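Local coordinates for Non-structural protein (PDB 3IFU) that serves as the zinc-binding, papain-like leader cysteine protease of a porcine arterivirus and probably suppresses host interferon-beta production, at residues 14-17 with 22-25; 39-44 with 50-55; 70-73 with 77-80; 79-84 with 99-104. All coordinates share one frame; numbering follows the deposited sequence.

Contact 1 (14-17 with 22-25); sequences ARVF and QVYC. With ZN (zinc ion), chain C.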
loop_
_atom_site.group_PDB
_atom_site.type_symbol
_atom_site.label_atom_id
_atom_site.label_comp_id
_atom_site.label_asym_id
_atom_site.label_seq_id
_atom_site.Cartn_x
_atom_site.Cartn_y
_atom_site.Cartn_z
ATOM N N ALA A 14 9.379 -11.922 -19.003
ATOM C CA ALA A 14 9.028 -11.954 -17.589
ATOM C C ALA A 14 7.771 -11.096 -17.432
ATOM O O ALA A 14 7.784 -9.909 -17.768
ATOM C CB ALA A 14 10.161 -11.380 -16.760
ATOM N N ARG A 15 6.693 -11.689 -16.923
ATOM C CA ARG A 15 5.435 -10.960 -16.754
ATOM C C ARG A 15 5.509 -9.637 -15.985
ATOM O O ARG A 15 6.409 -9.392 -15.172
ATOM C CB ARG A 15 4.376 -11.865 -16.127
ATOM C CG ARG A 15 4.008 -13.036 -17.021
ATOM C CD ARG A 15 2.867 -13.839 -16.451
ATOM N NE ARG A 15 2.654 -15.079 -17.190
ATOM C CZ ARG A 15 3.461 -16.131 -17.126
ATOM N NH1 ARG A 15 3.192 -17.220 -17.831
ATOM N NH2 ARG A 15 4.536 -16.093 -16.352
ATOM N N VAL A 16 4.519 -8.795 -16.249
ATOM C CA VAL A 16 4.438 -7.474 -15.663
ATOM C C VAL A 16 3.139 -7.209 -14.897
ATOM O O VAL A 16 2.115 -7.842 -15.150
ATOM C CB VAL A 16 4.595 -6.420 -16.794
ATOM C CG1 VAL A 16 4.055 -5.082 -16.350
ATOM C CG2 VAL A 16 6.065 -6.303 -17.191
ATOM N N PHE A 17 3.198 -6.276 -13.951
ATOM C CA PHE A 17 2.023 -5.877 -13.180
ATOM C C PHE A 17 2.066 -4.362 -13.035
ATOM O O PHE A 17 3.108 -3.752 -13.242
ATOM C CB PHE A 17 1.986 -6.579 -11.807
ATOM C CG PHE A 17 3.077 -6.161 -10.847
ATOM C CD1 PHE A 17 2.924 -5.035 -10.034
ATOM C CD2 PHE A 17 4.236 -6.936 -10.707
ATOM C CE1 PHE A 17 3.910 -4.691 -9.090
ATOM C CE2 PHE A 17 5.221 -6.602 -9.772
ATOM C CZ PHE A 17 5.056 -5.478 -8.960
ATOM N N GLN A 22 3.516 3.176 -12.087
ATOM C CA GLN A 22 4.530 2.231 -12.554
ATOM C C GLN A 22 4.163 0.823 -12.999
ATOM O O GLN A 22 3.296 0.155 -12.439
ATOM C CB GLN A 22 5.635 2.076 -11.499
ATOM C CG GLN A 22 6.746 3.108 -11.548
ATOM C CD GLN A 22 7.436 3.165 -12.891
ATOM O OE1 GLN A 22 7.770 2.129 -13.489
ATOM N NE2 GLN A 22 7.670 4.383 -13.376
ATOM N N VAL A 23 4.900 0.387 -14.010
ATOM C CA VAL A 23 4.800 -0.938 -14.578
ATOM C C VAL A 23 5.981 -1.614 -13.887
ATOM O O VAL A 23 7.102 -1.104 -13.926
ATOM C CB VAL A 23 5.032 -0.882 -16.107
ATOM C CG1 VAL A 23 5.113 -2.270 -16.689
ATOM C CG2 VAL A 23 3.905 -0.110 -16.767
ATOM N N TYR A 24 5.731 -2.731 -13.216
ATOM C CA TYR A 24 6.798 -3.442 -12.514
ATOM C C TYR A 24 6.936 -4.859 -13.040
ATOM O O TYR A 24 5.997 -5.415 -13.598
ATOM C CB TYR A 24 6.525 -3.529 -11.003
ATOM C CG TYR A 24 6.567 -2.231 -10.217
ATOM C CD1 TYR A 24 5.418 -1.463 -10.028
ATOM C CD2 TYR A 24 7.751 -1.798 -9.620
ATOM C CE1 TYR A 24 5.448 -0.301 -9.255
ATOM C CE2 TYR A 24 7.794 -0.639 -8.849
ATOM C CZ TYR A 24 6.644 0.103 -8.669
ATOM O OH TYR A 24 6.695 1.233 -7.889
ATOM N N CYS A 25 8.112 -5.440 -12.841
ATOM C CA CYS A 25 8.376 -6.797 -13.274
ATOM C C CYS A 25 7.919 -7.774 -12.201
ATOM O O CYS A 25 8.170 -7.573 -11.015
ATOM C CB CYS A 25 9.865 -6.988 -13.526
ATOM S SG CYS A 25 10.336 -8.713 -13.752
HETATM ZN ZN ZN C . 12.720 -8.194 -13.688
#
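Phe17 and Tyr24 are joined twice through their backbones: Phe17 N donates to Tyr24 O at 2.9 Å, and Tyr24 N returns a nearly straight bond (177° at the hydrogen) to Phe17 O at 2.8 Å. The Phe17 side chain can be traced outward from this pair. Its CB packs beside Leu78 and Ile81 of the protease part. CG lies between the backbone N and the carbonyl carbon (chi1 67°), which folds the ring back along the neighbouring strand. CD2 then lies 3.7 Å from Tyr24 O, while CD1 faces CB of Phe82. Further out, CE2 reaches to 3.3 Å from Cys25 O, approaching obliquely, and CE1 comes within 3.7 Å of Tyr24 CD1. Tyr24 CB sits over one ring face, offset toward the rim near CZ; its modelled closeness there is doubtful. The two rings are nearly parallel but slid apart, with centroids 5.4 Å from each other, and so barely overlap.

These residues form the beta hairpin of strands 16-18 and 23-25 within the N-terminal zinc finger. Val16 and Cys25 make its antiparallel non-hydrogen-bonded pair, their side chains on the sheet face away from Phe17 and Tyr24. Cys25 SG, anti to its own N (chi1 169°), binds the zinc ion at 2.4 Å, with Cys8, Cys10 and Cys28 completing the site. Ala14 CB packs against the same sulfur at 4.0 Å. Outside the hairpin, Pro134 of the second subunit packs on Tyr24, and Val16 O accepts a hydrogen bond from Tyr106 OH.

Contact 2 (39-44 with 50-55); sequences LQVPEL and FYRPEE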
loop_
_atom_site.group_PDB
_atom_site.type_symbol
_atom_site.label_atom_id
_atom_site.label_comp_id
_atom_site.label_asym_id
_atom_site.label_seq_id
_atom_site.Cartn_x
_atom_site.Cartn_y
_atom_site.Cartn_z
ATOM N N LEU A 39 11.159 -5.418 -30.028
ATOM C CA LEU A 39 10.707 -6.558 -29.250
ATOM C C LEU A 39 9.216 -6.404 -28.962
ATOM O O LEU A 39 8.504 -7.394 -28.790
ATOM C CB LEU A 39 11.501 -6.633 -27.943
ATOM C CG LEU A 39 12.995 -6.942 -28.088
ATOM C CD1 LEU A 39 13.721 -6.613 -26.800
ATOM C CD2 LEU A 39 13.181 -8.410 -28.456
ATOM N N GLN A 40 8.753 -5.158 -28.919
ATOM C CA GLN A 40 7.350 -4.865 -28.659
ATOM C C GLN A 40 6.447 -5.805 -29.441
ATOM O O GLN A 40 6.738 -6.149 -30.585
ATOM C CB GLN A 40 7.030 -3.413 -29.027
ATOM C CG GLN A 40 7.499 -2.381 -28.006
ATOM C CD GLN A 40 7.226 -0.954 -28.450
ATOM O OE1 GLN A 40 6.390 -0.715 -29.326
ATOM N NE2 GLN A 40 7.920 0.005 -27.839
ATOM N N VAL A 41 5.355 -6.222 -28.807
ATOM C CA VAL A 41 4.387 -7.126 -29.418
ATOM C C VAL A 41 3.095 -6.355 -29.675
ATOM O O VAL A 41 2.187 -6.343 -28.847
ATOM C CB VAL A 41 4.099 -8.334 -28.495
ATOM C CG1 VAL A 41 3.093 -9.264 -29.141
ATOM C CG2 VAL A 41 5.386 -9.080 -28.208
ATOM N N PRO A 42 3.002 -5.701 -30.842
ATOM C CA PRO A 42 1.839 -4.907 -31.250
ATOM C C PRO A 42 0.486 -5.514 -30.914
ATOM O O PRO A 42 -0.456 -4.793 -30.584
ATOM C CB PRO A 42 2.045 -4.753 -32.751
ATOM C CG PRO A 42 3.543 -4.650 -32.856
ATOM C CD PRO A 42 4.004 -5.757 -31.926
ATOM N N GLU A 43 0.388 -6.837 -30.989
ATOM C CA GLU A 43 -0.873 -7.517 -30.714
ATOM C C GLU A 43 -1.301 -7.452 -29.246
ATOM O O GLU A 43 -2.429 -7.824 -28.911
ATOM C CB GLU A 43 -0.790 -8.986 -31.152
ATOM C CG GLU A 43 -0.142 -9.203 -32.517
ATOM C CD GLU A 43 1.373 -9.342 -32.435
ATOM O OE1 GLU A 43 1.850 -10.381 -31.922
ATOM O OE2 GLU A 43 2.087 -8.416 -32.877
ATOM N N LEU A 44 -0.411 -6.978 -28.375
ATOM C CA LEU A 44 -0.713 -6.883 -26.944
ATOM C C LEU A 44 -0.859 -5.456 -26.414
ATOM O O LEU A 44 -0.402 -5.160 -25.312
ATOM C CB LEU A 44 0.367 -7.600 -26.130
ATOM C CG LEU A 44 0.478 -9.120 -26.228
ATOM C CD1 LEU A 44 1.635 -9.589 -25.369
ATOM C CD2 LEU A 44 -0.817 -9.764 -25.772
ATOM N N PHE A 50 5.752 -3.496 -22.934
ATOM C CA PHE A 50 6.672 -3.899 -21.878
ATOM C C PHE A 50 6.893 -5.408 -21.816
ATOM O O PHE A 50 7.981 -5.873 -21.470
ATOM C CB PHE A 50 6.157 -3.451 -20.505
ATOM C CG PHE A 50 5.883 -1.979 -20.391
ATOM C CD1 PHE A 50 4.687 -1.441 -20.854
ATOM C CD2 PHE A 50 6.793 -1.137 -19.763
ATOM C CE1 PHE A 50 4.397 -0.082 -20.684
ATOM C CE2 PHE A 50 6.515 0.221 -19.590
ATOM C CZ PHE A 50 5.315 0.749 -20.049
ATOM N N TYR A 51 5.850 -6.162 -22.146
ATOM C CA TYR A 51 5.886 -7.616 -22.087
ATOM C C TYR A 51 5.858 -8.322 -23.440
ATOM O O TYR A 51 4.953 -8.119 -24.244
ATOM C CB TYR A 51 4.709 -8.093 -21.244
ATOM C CG TYR A 51 4.507 -9.584 -21.216
ATOM C CD1 TYR A 51 5.416 -10.418 -20.576
ATOM C CD2 TYR A 51 3.378 -10.157 -21.791
ATOM C CE1 TYR A 51 5.202 -11.788 -20.498
ATOM C CE2 TYR A 51 3.155 -11.525 -21.722
ATOM C CZ TYR A 51 4.069 -12.335 -21.072
ATOM O OH TYR A 51 3.839 -13.687 -20.974
ATOM N N ARG A 52 6.851 -9.176 -23.661
ATOM C CA ARG A 52 6.975 -9.947 -24.891
ATOM C C ARG A 52 6.975 -11.416 -24.482
ATOM O O ARG A 52 8.002 -11.942 -24.049
ATOM C CB ARG A 52 8.299 -9.608 -25.580
ATOM C CG ARG A 52 8.455 -10.133 -27.002
ATOM C CD ARG A 52 9.848 -9.796 -27.541
ATOM N NE ARG A 52 9.954 -9.946 -28.991
ATOM C CZ ARG A 52 9.615 -11.044 -29.663
ATOM N NH1 ARG A 52 9.143 -12.107 -29.022
ATOM N NH2 ARG A 52 9.752 -11.080 -30.982
ATOM N N PRO A 53 5.829 -12.102 -24.614
ATOM C CA PRO A 53 5.749 -13.516 -24.236
ATOM C C PRO A 53 6.753 -14.408 -24.965
ATOM O O PRO A 53 7.488 -13.957 -25.842
ATOM C CB PRO A 53 4.302 -13.875 -24.555
ATOM C CG PRO A 53 4.007 -13.008 -25.726
ATOM C CD PRO A 53 4.605 -11.684 -25.315
ATOM N N GLU A 54 6.773 -15.681 -24.592
ATOM C CA GLU A 54 7.686 -16.650 -25.185
ATOM C C GLU A 54 7.160 -17.303 -26.453
ATOM O O GLU A 54 7.929 -17.616 -27.363
ATOM C CB GLU A 54 8.010 -17.744 -24.165
ATOM C CG GLU A 54 9.231 -17.449 -23.329
ATOM C CD GLU A 54 10.504 -17.479 -24.156
ATOM O OE1 GLU A 54 10.399 -17.568 -25.402
ATOM O OE2 GLU A 54 11.602 -17.411 -23.556
ATOM N N GLU A 55 5.849 -17.505 -26.503
ATOM C CA GLU A 55 5.225 -18.158 -27.639
ATOM C C GLU A 55 3.916 -17.460 -28.039
ATOM O O GLU A 55 3.840 -16.235 -27.989
ATOM C CB GLU A 55 4.995 -19.618 -27.271
ATOM C CG GLU A 55 6.246 -20.370 -26.908
ATOM C CD GLU A 55 5.975 -21.839 -26.697
ATOM O OE1 GLU A 55 6.940 -22.588 -26.465
ATOM O OE2 GLU A 55 4.796 -22.243 -26.768
#
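Leu44 N donates to Val41 O at 2.7 Å, closing the type I turn 41-44 whose two end residues both send methyl groups onto 51-53. Leu44 CD1 makes the contacts to Pro53 and Tyr51: it stands 3.6 Å from Pro53 CD, 3.8 Å from the carbonyl oxygen Tyr51 O and 4.0 Å from Tyr51 CD2, meeting the tyrosine ring obliquely. Val41 contributes CG2, the branch anti to its carbonyl carbon, which rests 3.5 Å from Arg52 CG and also touches Pro53 CD.

No regular helix or strand is present on either side. The contact folds back on itself the long loop between strand 23-25 and helix 81-87, in which 39-44 is part of the N-terminal zinc finger, and it depends on apolar packing rather than on a ladder of backbone bonds across the two segments. Arg52 lies at the partly exposed margin. Extended from CG to NE, with CG anti to the backbone N (chi1 -169°), it runs at about a right angle to both Leu39 and Val41; Leu39 CB lies 3.6 Å from Arg52 CD. Arg52 NE also approaches Leu39 O, but the angle is too poor for a hydrogen bond. Within 50-55, Pro53 N sits over the centre of the Tyr51 ring, 3.9 Å from its plane. The same tyrosine makes an edge-to-face contact with Tyr106 of helix 94-108, while Arg52 has a backbone hydrogen bond with Pro12.

Contact 3 (70-73 with 77-80); sequences CSPA and WLSA. With ZN (zinc ion), chain B.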
loop_
_atom_site.group_PDB
_atom_site.type_symbol
_atom_site.label_atom_id
_atom_site.label_comp_id
_atom_site.label_asym_id
_atom_site.label_seq_id
_atom_site.Cartn_x
_atom_site.Cartn_y
_atom_site.Cartn_z
ATOM N N CYS A 70 -10.893 2.272 -16.484
ATOM C CA CYS A 70 -10.161 1.098 -16.950
ATOM C C CYS A 70 -8.716 1.424 -17.306
ATOM O O CYS A 70 -8.440 2.003 -18.356
ATOM C CB CYS A 70 -10.863 0.473 -18.164
ATOM S SG CYS A 70 -10.036 -1.005 -18.854
ATOM N N SER A 71 -7.789 1.044 -16.433
ATOM C CA SER A 71 -6.377 1.305 -16.680
ATOM C C SER A 71 -5.476 0.245 -16.052
ATOM O O SER A 71 -5.575 -0.035 -14.861
ATOM C CB SER A 71 -5.998 2.682 -16.137
ATOM O OG SER A 71 -4.665 3.007 -16.482
ATOM N N PRO A 72 -4.580 -0.360 -16.846
ATOM C CA PRO A 72 -4.308 -0.169 -18.281
ATOM C C PRO A 72 -5.540 -0.442 -19.142
ATOM O O PRO A 72 -6.263 -1.407 -18.900
ATOM C CB PRO A 72 -3.198 -1.180 -18.556
ATOM C CG PRO A 72 -2.475 -1.246 -17.245
ATOM C CD PRO A 72 -3.602 -1.287 -16.250
ATOM N N ALA A 73 -5.780 0.398 -20.145
ATOM C CA ALA A 73 -6.942 0.212 -21.016
ATOM C C ALA A 73 -7.008 -1.203 -21.607
ATOM O O ALA A 73 -6.083 -1.644 -22.298
ATOM C CB ALA A 73 -6.916 1.234 -22.140
ATOM N N TRP A 77 -6.868 -5.696 -15.068
ATOM C CA TRP A 77 -6.526 -6.723 -14.087
ATOM C C TRP A 77 -5.028 -6.725 -13.806
ATOM O O TRP A 77 -4.583 -7.275 -12.803
ATOM C CB TRP A 77 -6.947 -8.118 -14.563
ATOM C CG TRP A 77 -6.619 -8.397 -15.995
ATOM C CD1 TRP A 77 -7.439 -8.207 -17.071
ATOM C CD2 TRP A 77 -5.379 -8.890 -16.518
ATOM N NE1 TRP A 77 -6.789 -8.549 -18.229
ATOM C CE2 TRP A 77 -5.523 -8.977 -17.920
ATOM C CE3 TRP A 77 -4.158 -9.269 -15.938
ATOM C CZ2 TRP A 77 -4.492 -9.430 -18.758
ATOM C CZ3 TRP A 77 -3.128 -9.721 -16.771
ATOM C CH2 TRP A 77 -3.307 -9.797 -18.166
ATOM N N LEU A 78 -4.251 -6.112 -14.695
ATOM C CA LEU A 78 -2.803 -6.033 -14.518
ATOM C C LEU A 78 -2.522 -5.224 -13.261
ATOM O O LEU A 78 -1.445 -5.319 -12.654
ATOM C CB LEU A 78 -2.142 -5.354 -15.723
ATOM C CG LEU A 78 -1.886 -6.210 -16.964
ATOM C CD1 LEU A 78 -1.348 -5.345 -18.083
ATOM C CD2 LEU A 78 -0.895 -7.301 -16.625
ATOM N N SER A 79 -3.516 -4.430 -12.883
ATOM C CA SER A 79 -3.450 -3.577 -11.711
ATOM C C SER A 79 -3.855 -4.313 -10.424
ATOM O O SER A 79 -3.586 -3.839 -9.327
ATOM C CB SER A 79 -4.356 -2.365 -11.950
ATOM O OG SER A 79 -4.510 -1.587 -10.785
ATOM N N ALA A 80 -4.491 -5.477 -10.552
ATOM C CA ALA A 80 -4.920 -6.236 -9.381
ATOM C C ALA A 80 -3.922 -7.309 -8.941
ATOM O O ALA A 80 -4.033 -7.851 -7.833
ATOM C CB ALA A 80 -6.275 -6.868 -9.643
HETATM ZN ZN ZN B . -11.141 -2.427 -17.338
#
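Pro72 and Leu78 meet across the loop that carries the second zinc site, within the papain-like cysteine protease alpha region. Pro72 CG is 4.3 Å from Leu78 CD1, an apolar touch made at moderate range. Beside it, Ser71 O faces Ser79 CB at 3.9 Å. The interface buries just 121 Å² and is formed by a few van der Waals contacts.

The next shell explains how these groups are presented. A cis peptide joins Ser71 to Pro72 and turns the chain there; the proline ring points toward Leu78, and Cys70, two residues earlier, binds the metal. Its SG is 2.4 Å from the zinc ion; Cys76, His146 ND1 and the terminal carboxylate of Met180 complete the site. As Cys76 immediately precedes 77-80, the metal ties both arms of the loop together. On the second arm the residues have helical backbone angles, and Ala80 N donates to Trp77 O at 2.9 Å, giving a compact turn that leads toward helix 81-87.

Farther out, Val18 of strand 16-18 packs against both Pro72 and Leu78 and shares a backbone hydrogen bond with Leu78. Trp77 meets the ring of Tyr106 edge-to-face. Ser79 OG, anti to the backbone N (chi1 171°), makes a weak hydrogen bond with Asp149 N. Leu78 CG rests over one face of the Trp77 indole, 3.7 Å above its plane and offset toward the rim.

Contact 4 (79-84 with 99-104); sequences SAIFPI and VRVAAE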
loop_
_atom_site.group_PDB
_atom_site.type_symbol
_atom_site.label_atom_id
_atom_site.label_comp_id
_atom_site.label_asym_id
_atom_site.label_seq_id
_atom_site.Cartn_x
_atom_site.Cartn_y
_atom_site.Cartn_z
ATOM N N SER A 79 -3.516 -4.430 -12.883
ATOM C CA SER A 79 -3.450 -3.577 -11.711
ATOM C C SER A 79 -3.855 -4.313 -10.424
ATOM O O SER A 79 -3.586 -3.839 -9.327
ATOM C CB SER A 79 -4.356 -2.365 -11.950
ATOM O OG SER A 79 -4.510 -1.587 -10.785
ATOM N N ALA A 80 -4.491 -5.477 -10.552
ATOM C CA ALA A 80 -4.920 -6.236 -9.381
ATOM C C ALA A 80 -3.922 -7.309 -8.941
ATOM O O ALA A 80 -4.033 -7.851 -7.833
ATOM C CB ALA A 80 -6.275 -6.868 -9.643
ATOM N N ILE A 81 -2.939 -7.596 -9.792
ATOM C CA ILE A 81 -1.938 -8.614 -9.485
ATOM C C ILE A 81 -1.178 -8.408 -8.163
ATOM O O ILE A 81 -1.144 -9.307 -7.316
ATOM C CB ILE A 81 -0.928 -8.770 -10.653
ATOM C CG1 ILE A 81 -1.688 -9.108 -11.943
ATOM C CG2 ILE A 81 0.069 -9.876 -10.339
ATOM C CD1 ILE A 81 -0.822 -9.530 -13.089
ATOM N N PHE A 82 -0.585 -7.232 -7.977
ATOM C CA PHE A 82 0.155 -6.952 -6.755
ATOM C C PHE A 82 -0.702 -6.958 -5.477
ATOM O O PHE A 82 -0.347 -7.619 -4.501
ATOM C CB PHE A 82 0.899 -5.614 -6.862
ATOM C CG PHE A 82 1.671 -5.264 -5.629
ATOM C CD1 PHE A 82 2.816 -5.975 -5.285
ATOM C CD2 PHE A 82 1.211 -4.280 -4.763
ATOM C CE1 PHE A 82 3.490 -5.719 -4.089
ATOM C CE2 PHE A 82 1.877 -4.017 -3.568
ATOM C CZ PHE A 82 3.020 -4.743 -3.232
ATOM N N PRO A 83 -1.825 -6.211 -5.450
ATOM C CA PRO A 83 -2.664 -6.199 -4.244
ATOM C C PRO A 83 -3.146 -7.585 -3.806
ATOM O O PRO A 83 -3.140 -7.904 -2.614
ATOM C CB PRO A 83 -3.819 -5.288 -4.638
ATOM C CG PRO A 83 -3.172 -4.338 -5.561
ATOM C CD PRO A 83 -2.321 -5.228 -6.428
ATOM N N ILE A 84 -3.573 -8.404 -4.764
ATOM C CA ILE A 84 -4.040 -9.752 -4.438
ATOM C C ILE A 84 -2.889 -10.591 -3.883
ATOM O O ILE A 84 -3.068 -11.352 -2.939
ATOM C CB ILE A 84 -4.645 -10.469 -5.674
ATOM C CG1 ILE A 84 -5.961 -9.798 -6.075
ATOM C CG2 ILE A 84 -4.866 -11.935 -5.363
ATOM C CD1 ILE A 84 -6.495 -10.235 -7.421
ATOM N N VAL A 99 4.364 -14.722 -8.211
ATOM C CA VAL A 99 4.539 -15.523 -9.416
ATOM C C VAL A 99 3.323 -16.400 -9.775
ATOM O O VAL A 99 2.975 -16.524 -10.954
ATOM C CB VAL A 99 5.803 -16.396 -9.284
ATOM C CG1 VAL A 99 5.942 -17.305 -10.478
ATOM C CG2 VAL A 99 7.025 -15.502 -9.153
ATOM N N ARG A 100 2.676 -16.996 -8.773
ATOM C CA ARG A 100 1.507 -17.848 -9.007
ATOM C C ARG A 100 0.273 -17.015 -9.355
ATOM O O ARG A 100 -0.545 -17.421 -10.178
ATOM C CB ARG A 100 1.200 -18.690 -7.769
ATOM C CG ARG A 100 2.373 -19.510 -7.259
ATOM C CD ARG A 100 2.614 -20.743 -8.098
ATOM N NE ARG A 100 1.517 -21.699 -7.978
ATOM C CZ ARG A 100 1.454 -22.841 -8.651
ATOM N NH1 ARG A 100 2.425 -23.163 -9.486
ATOM N NH2 ARG A 100 0.420 -23.657 -8.495
ATOM N N VAL A 101 0.142 -15.857 -8.711
ATOM C CA VAL A 101 -0.980 -14.951 -8.948
ATOM C C VAL A 101 -0.953 -14.362 -10.367
ATOM O O VAL A 101 -1.989 -14.277 -11.030
ATOM C CB VAL A 101 -0.971 -13.801 -7.931
ATOM C CG1 VAL A 101 -1.986 -12.740 -8.326
ATOM C CG2 VAL A 101 -1.278 -14.339 -6.553
ATOM N N ALA A 102 0.229 -13.952 -10.825
ATOM C CA ALA A 102 0.372 -13.382 -12.163
ATOM C C ALA A 102 0.038 -14.444 -13.213
ATOM O O ALA A 102 -0.777 -14.214 -14.104
ATOM C CB ALA A 102 1.792 -12.869 -12.365
ATOM N N ALA A 103 0.662 -15.613 -13.082
ATOM C CA ALA A 103 0.450 -16.723 -14.012
ATOM C C ALA A 103 -1.026 -17.077 -14.150
ATOM O O ALA A 103 -1.515 -17.278 -15.259
ATOM C CB ALA A 103 1.251 -17.964 -13.556
ATOM N N GLU A 104 -1.730 -17.166 -13.024
ATOM C CA GLU A 104 -3.152 -17.487 -13.046
ATOM C C GLU A 104 -3.942 -16.441 -13.828
ATOM O O GLU A 104 -4.653 -16.765 -14.773
ATOM C CB GLU A 104 -3.719 -17.559 -11.626
ATOM C CG GLU A 104 -3.548 -18.885 -10.930
ATOM C CD GLU A 104 -4.264 -20.025 -11.643
ATOM O OE1 GLU A 104 -5.291 -19.773 -12.317
ATOM O OE2 GLU A 104 -3.805 -21.179 -11.512
#
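Ile81 and Val101 meet through branches that different chi1 values place alike: at -57° Ile81 CG1 lies anti to the carbonyl carbon, which puts CG2 anti to the backbone N, and at 170° Val101 CG1 is anti to its own N. The two methyls, Ile81 CG2 and Val101 CG1, come to 4.1 Å from each other. Ile81 CG2 is shared with the next residue, lying 4.0 Å from Ala102 CB and equally near its CA. The longer branch of the isoleucine runs alongside, its CD1 4.1 Å from Ala102 CA. With only a methyl as side chain, Ala102 permits an approach to its backbone, and Ile81 CA and Ala102 CA are 5.9 Å apart.

This is helix-to-helix packing in the core of the cysteine protease domain, between helix 81-87 and the middle of helix 94-108. Val101 CG1 touches two residues of the first helix: it is 3.7 Å from the carbonyl oxygen Ile81 O and 4.2 Å from Ile84 CG2, one helical turn further on. All four touching residues are buried, and their contact is entirely van der Waals. Ile81 extends the seam along the second helix to Met98, Ile105 and Tyr106. Ile84 also touches Val140, as do Ala80 and Pro83, and so helix 81-87 is packed against strand 140-142 of the four-stranded sheet. Phe82 packs on Gly137 of the second subunit and, within its own chain, on Met98 of helix 94-108.

In the fold
Along the chain the contacts follow in order, contact 3 running into contact 4 through the shared Ser79 and Ala80. Contact 1 is the zinc-finger hairpin; contacts 3 and 4 belong to the cysteine protease part, their centres about 12 Å and 10 Å from that of contact 1. The hairpin touches both: Val16 and Phe17 rest on Leu78, Ile81 and Phe82, so the zinc finger and protease parts are packed together. Contact 2 is more peripheral, its centre about 18 Å from the chain centre, and reaches contact 1 through Phe50 on Val23 and Tyr51 on Arg15; it touches neither contact 3 nor 4. Tyr106 of helix 94-108 has partners in all four contacts, so helix 94-108 borders all four.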